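Local structure of peptidase S9 prolyl oligopeptidase catalytic domain-containing protein (Pyrococcus horikoshii, 4HXF) at residues 507-511 with 512-516; 556-559 with 560-564. The protein probably acts as a serine protease of the prolyl oligopeptidase family, an acylaminoacyl peptidase, and assembles into a self-compartmentalizing hexamer. All coordinates share one frame; numbering follows the deposited sequence.

Both contacts lie in the alpha/beta-hydrolase part of the chain, which belongs to the prolyl oligopeptidase family. Interaction 1 comes first in sequence and ends helix 504-511, leading into the loop before helix 521-524. Interaction 2 follows, along helix 552-563, which connects the parallel neighbouring strands 538-543 and 568-573 of the mixed sheet. Their centres are 25 Å apart and their nearest atoms about 11 Å, so within one chain they do not touch. Across the assembly they are joined: K509 of residues 507-511 forms a salt bridge with D563 of the second subunit. The region beside the inhibitor-binding pocket is thus tied to helix 552-563 of a neighbouring copy.

Interaction 1 of 2, residues 507-511 with 512-516; sequences FDKEV and IGDNP. With Y3A (N-[(benzyloxy)carbonyl]glycyl-N-[(2S,3R)-4-chloro-3-hydroxy-1-phenylbutan-2-yl]glycinamide), chain B.
I512 and G513 both donate to the carbonyl oxygen of D508 as the chain leaves helix 504-511. I512 N reaches D508 O at 2.8 Å with an N-H...O angle of 152°, and G513 N follows at 3.1 Å and a straighter 164°, lying in the carbonyl plane. This is the tight part of the contact. I512 sets its CB 3.4 Å from D508 O, and its CG1 branch runs beside the D508 carboxylate. Glycine suits position 513 because, at its positive phi, a side chain would be jammed against the carbonyl oxygen of I512; its own oxygen accepts a CA-H contact from K509 CA and a hydrogen bond from Y522.

The other side is looser. K509 has CG anti to its carbonyl carbon (chi1 -72°) and runs out extended, its CE 4.1 Å from P516 CD. Its ammonium passes by D514, with NZ 6.1 Å from OD1, and forms a salt bridge with D563 of the second subunit.

Toward the pocket, the phenyl of bound Y3A meets F507 at its ring edge, Y3A CE2 lying 3.5 Å from F507 CD2, while V511 CG2 lies over a face of the same ring. D508 OD1, bonded to S497, also borders the phenyl. The chemistry is therefore divided: backbone bonds fix the turn, the F507 edge and D508 carboxylate border the aromatic group, and the outward lysine bonds to a neighbouring copy, consistent with a part in the hexamer interface.

Interaction 2 of 2, residues 556-559 with 560-564; sequences MFYH and VLKDL
V560 donates its N-H to M556 O, 3.0 Å from V560 N, the i to i+4 bond of an alpha-helix. Its CG2 methyl lies beside the same carbonyl, and the compact, beta-branched side chain packs on A531 of its own chain and on Y498 of the second subunit.

L561 repeats the backbone pattern with F557, L561 N to F557 O being 2.8 Å. Its CD1 methyl then settles over the middle of the F557 ring, 3.7 Å from the centroid and 5° off the normal, a CH-pi contact. The phenyl is placed for this by its CG standing anti to the backbone N (chi1 -161°). An alanine at F557 would remove the ring, and the L561 methyl would probably lose its flat support, leaving a gap toward L538 and S492. F557 and L561 belong to the sheet-facing side of helix 552-563, the crossover helix of a beta-alpha-beta unit, and L561 also packs on V568 of the following strand.

K562 donates to Y558 O, nearly along the C=O axis, with K562 N 2.9 Å away. Its aliphatic chain, bent at the second and third torsions, lies over one face of the phenol in a CH-pi contact, CG 3.9 Å from the Y558 centroid and shifted toward the rim. A lysine suits this place because its methylenes pack on the ring while NZ reaches D135 O of the second subunit; Y558 OH bonds to D136 O there.

D563 bonds through its N to H559 O at 2.8 Å, and its OD2 is hydrogen-bonded to Y498 OH of the second subunit, whose A499 O is hydrogen-bonded to H559 ND1.

Interaction 1 of 2, residues 507-511 with 512-516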
loop_
_atom_site.group_PDB
_atom_site.type_symbol
_atom_site.label_atom_id
_atom_site.label_comp_id
_atom_site.label_asym_id
_atom_site.label_seq_id
_atom_site.Cartn_x
_atom_site.Cartn_y
_atom_site.Cartn_z
ATOM N N PHE A 507 -18.324 34.001 30.708
ATOM C CA PHE A 507 -17.554 33.806 31.897
ATOM C C PHE A 507 -16.681 35.015 32.268
ATOM O O PHE A 507 -16.618 35.340 33.448
ATOM C CB PHE A 507 -16.711 32.568 31.845
ATOM C CG PHE A 507 -16.220 32.077 33.212
ATOM C CD1 PHE A 507 -17.142 31.901 34.288
ATOM C CD2 PHE A 507 -14.908 31.865 33.435
ATOM C CE1 PHE A 507 -16.668 31.488 35.533
ATOM C CE2 PHE A 507 -14.423 31.408 34.666
ATOM C CZ PHE A 507 -15.314 31.233 35.717
ATOM N N ASP A 508 -16.061 35.680 31.310
ATOM C CA ASP A 508 -15.277 36.851 31.641
ATOM C C ASP A 508 -16.167 37.960 32.213
ATOM O O ASP A 508 -15.730 38.733 33.067
ATOM C CB ASP A 508 -14.485 37.419 30.420
ATOM C CG ASP A 508 -13.216 36.680 30.111
ATOM O OD1 ASP A 508 -13.245 35.529 29.824
ATOM O OD2 ASP A 508 -12.236 37.399 30.102
ATOM N N LYS A 509 -17.387 38.071 31.718
ATOM C CA LYS A 509 -18.364 39.091 32.272
ATOM C C LYS A 509 -18.510 38.915 33.792
ATOM O O LYS A 509 -18.653 39.923 34.531
ATOM C CB LYS A 509 -19.709 39.124 31.566
ATOM C CG LYS A 509 -19.601 39.757 30.160
ATOM C CD LYS A 509 -20.960 39.956 29.535
ATOM C CE LYS A 509 -20.871 40.477 28.093
ATOM N NZ LYS A 509 -22.183 40.450 27.393
ATOM N N GLU A 510 -18.527 37.665 34.193
ATOM C CA GLU A 510 -18.693 37.309 35.594
ATOM C C GLU A 510 -17.392 37.477 36.395
ATOM O O GLU A 510 -17.363 38.111 37.444
ATOM C CB GLU A 510 -19.146 35.856 35.661
ATOM C CG GLU A 510 -19.226 35.294 37.076
ATOM C CD GLU A 510 -19.987 33.991 37.165
ATOM O OE1 GLU A 510 -19.524 33.226 38.073
ATOM O OE2 GLU A 510 -21.105 33.930 36.546
ATOM N N VAL A 511 -16.280 36.917 35.840
ATOM C CA VAL A 511 -15.045 36.871 36.633
ATOM C C VAL A 511 -14.238 38.201 36.618
ATOM O O VAL A 511 -13.582 38.579 37.605
ATOM C CB VAL A 511 -14.155 35.640 36.277
ATOM C CG1 VAL A 511 -12.872 35.662 37.125
ATOM C CG2 VAL A 511 -14.983 34.401 36.517
ATOM N N ILE A 512 -14.287 38.920 35.494
ATOM C CA ILE A 512 -13.609 40.184 35.291
ATOM C C ILE A 512 -14.586 41.386 35.416
ATOM O O ILE A 512 -14.284 42.367 36.151
ATOM C CB ILE A 512 -12.829 40.252 33.951
ATOM C CG1 ILE A 512 -12.082 38.911 33.793
ATOM C CG2 ILE A 512 -11.903 41.469 33.893
ATOM C CD1 ILE A 512 -11.128 38.579 34.909
ATOM N N GLY A 513 -15.706 41.338 34.724
ATOM C CA GLY A 513 -16.719 42.374 34.839
ATOM C C GLY A 513 -17.556 42.577 33.601
ATOM O O GLY A 513 -17.238 42.166 32.490
ATOM N N ASP A 514 -18.664 43.269 33.838
ATOM C CA ASP A 514 -19.585 43.668 32.727
ATOM C C ASP A 514 -18.983 44.781 31.849
ATOM O O ASP A 514 -18.016 45.425 32.151
ATOM C CB ASP A 514 -20.916 44.231 33.393
ATOM C CG ASP A 514 -21.856 43.106 33.791
ATOM O OD1 ASP A 514 -21.639 41.950 33.290
ATOM O OD2 ASP A 514 -22.789 43.325 34.614
ATOM N N ASN A 515 -19.682 44.991 30.746
ATOM C CA ASN A 515 -19.325 46.006 29.762
ATOM C C ASN A 515 -17.864 45.909 29.375
ATOM O O ASN A 515 -17.130 46.921 29.466
ATOM C CB ASN A 515 -19.647 47.397 30.241
ATOM C CG ASN A 515 -21.099 47.556 30.570
ATOM O OD1 ASN A 515 -21.961 47.359 29.711
ATOM N ND2 ASN A 515 -21.379 47.918 31.822
ATOM N N PRO A 516 -17.393 44.724 28.941
ATOM C CA PRO A 516 -15.962 44.608 28.717
ATOM C C PRO A 516 -15.276 45.583 27.780
ATOM O O PRO A 516 -14.111 45.894 28.003
ATOM C CB PRO A 516 -15.778 43.195 28.101
ATOM C CG PRO A 516 -17.054 42.555 28.349
ATOM C CD PRO A 516 -18.121 43.554 28.400
HETATM N N3 Y3A B . -13.467 26.111 34.177
HETATM C CA3 Y3A B . -12.873 27.458 34.273
HETATM C C3 Y3A B . -11.706 27.452 33.280
HETATM O O3 Y3A B . -11.538 26.707 32.336
HETATM C C4 Y3A B . -8.310 27.355 33.450
HETATM O O4 Y3A B . -8.134 27.650 34.788
HETATM C CA4 Y3A B . -9.312 28.345 32.882
HETATM N N4 Y3A B . -10.495 28.283 33.780
HETATM C CB4 Y3A B . -8.934 29.849 33.022
HETATM C CG4 Y3A B . -9.959 30.782 32.466
HETATM C CD1 Y3A B . -10.330 30.855 31.115
HETATM C CD2 Y3A B . -10.552 31.705 33.315
HETATM C CE1 Y3A B . -11.266 31.751 30.632
HETATM C CE2 Y3A B . -11.499 32.607 32.851
HETATM C CZ4 Y3A B . -11.867 32.609 31.541
HETATM C C15 Y3A B . -8.442 25.875 32.930
#

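Interaction 2 of 2, residues 556-559 with 560-564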
loop_
_atom_site.group_PDB
_atom_site.type_symbol
_atom_site.label_atom_id
_atom_site.label_comp_id
_atom_site.label_asym_id
_atom_site.label_seq_id
_atom_site.Cartn_x
_atom_site.Cartn_y
_atom_site.Cartn_z
ATOM N N MET A 556 1.168 36.791 22.792
ATOM C CA MET A 556 1.209 38.253 22.935
ATOM C C MET A 556 2.159 38.631 24.048
ATOM O O MET A 556 2.895 39.570 23.897
ATOM C CB MET A 556 -0.178 38.903 23.101
ATOM C CG MET A 556 -1.108 38.763 21.968
ATOM S SD MET A 556 -2.611 39.776 22.181
ATOM C CE MET A 556 -3.278 39.150 23.697
ATOM N N PHE A 557 2.065 37.965 25.194
ATOM C CA PHE A 557 2.897 38.198 26.344
ATOM C C PHE A 557 4.385 37.946 25.986
ATOM O O PHE A 557 5.248 38.805 26.258
ATOM C CB PHE A 557 2.434 37.432 27.543
ATOM C CG PHE A 557 2.951 37.929 28.885
ATOM C CD1 PHE A 557 2.953 39.269 29.301
ATOM C CD2 PHE A 557 3.253 36.992 29.864
ATOM C CE1 PHE A 557 3.426 39.624 30.540
ATOM C CE2 PHE A 557 3.652 37.376 31.140
ATOM C CZ PHE A 557 3.654 38.671 31.500
ATOM N N TYR A 558 4.645 36.861 25.310
ATOM C CA TYR A 558 5.957 36.549 24.783
ATOM C C TYR A 558 6.513 37.655 23.867
ATOM O O TYR A 558 7.627 38.208 24.132
ATOM C CB TYR A 558 5.931 35.227 24.020
ATOM C CG TYR A 558 7.292 34.897 23.387
ATOM C CD1 TYR A 558 8.356 34.452 24.150
ATOM C CD2 TYR A 558 7.522 35.166 22.071
ATOM C CE1 TYR A 558 9.607 34.235 23.583
ATOM C CE2 TYR A 558 8.759 35.001 21.487
ATOM C CZ TYR A 558 9.807 34.512 22.266
ATOM O OH TYR A 558 11.073 34.330 21.759
ATOM N N HIS A 559 5.746 38.052 22.826
ATOM C CA HIS A 559 6.256 39.100 21.939
ATOM C C HIS A 559 6.539 40.446 22.614
ATOM O O HIS A 559 7.527 41.133 22.336
ATOM C CB HIS A 559 5.293 39.357 20.762
ATOM C CG HIS A 559 5.254 38.294 19.726
ATOM N ND1 HIS A 559 4.214 38.143 18.843
ATOM C CD2 HIS A 559 6.276 37.394 19.272
ATOM C CE1 HIS A 559 4.577 37.158 17.899
ATOM N NE2 HIS A 559 5.820 36.747 18.175
ATOM N N VAL A 560 5.592 40.819 23.500
ATOM C CA VAL A 560 5.692 42.104 24.191
ATOM C C VAL A 560 6.859 42.063 25.137
ATOM O O VAL A 560 7.638 43.041 25.205
ATOM C CB VAL A 560 4.374 42.509 24.849
ATOM C CG1 VAL A 560 4.628 43.599 25.871
ATOM C CG2 VAL A 560 3.304 42.885 23.788
ATOM N N LEU A 561 7.026 40.990 25.885
ATOM C CA LEU A 561 8.234 40.851 26.763
ATOM C C LEU A 561 9.555 40.890 25.944
ATOM O O LEU A 561 10.496 41.594 26.328
ATOM C CB LEU A 561 8.116 39.544 27.649
ATOM C CG LEU A 561 7.084 39.574 28.747
ATOM C CD1 LEU A 561 6.852 38.138 29.162
ATOM C CD2 LEU A 561 7.544 40.500 29.875
ATOM N N LYS A 562 9.598 40.285 24.770
ATOM C CA LYS A 562 10.758 40.369 23.944
ATOM C C LYS A 562 10.958 41.824 23.428
ATOM O O LYS A 562 12.100 42.296 23.354
ATOM C CB LYS A 562 10.623 39.417 22.739
ATOM C CG LYS A 562 10.774 37.938 23.131
ATOM C CD LYS A 562 12.142 37.481 23.620
ATOM C CE LYS A 562 13.158 37.727 22.670
ATOM N NZ LYS A 562 14.562 37.217 23.156
ATOM N N ASP A 563 9.857 42.523 23.126
ATOM C CA ASP A 563 9.918 43.913 22.609
ATOM C C ASP A 563 10.536 44.827 23.688
ATOM O O ASP A 563 11.098 45.865 23.396
ATOM C CB ASP A 563 8.536 44.414 22.282
ATOM C CG ASP A 563 8.502 45.518 21.245
ATOM O OD1 ASP A 563 9.443 45.662 20.459
ATOM O OD2 ASP A 563 7.494 46.256 21.234
ATOM N N LEU A 564 10.426 44.342 24.960
ATOM C CA LEU A 564 10.906 45.079 26.147
ATOM C C LEU A 564 12.255 44.527 26.616
ATOM O O LEU A 564 12.775 44.939 27.679
ATOM C CB LEU A 564 9.838 45.115 27.228
ATOM C CG LEU A 564 8.587 45.877 26.881
ATOM C CD1 LEU A 564 7.449 45.593 27.908
ATOM C CD2 LEU A 564 8.824 47.386 26.759
#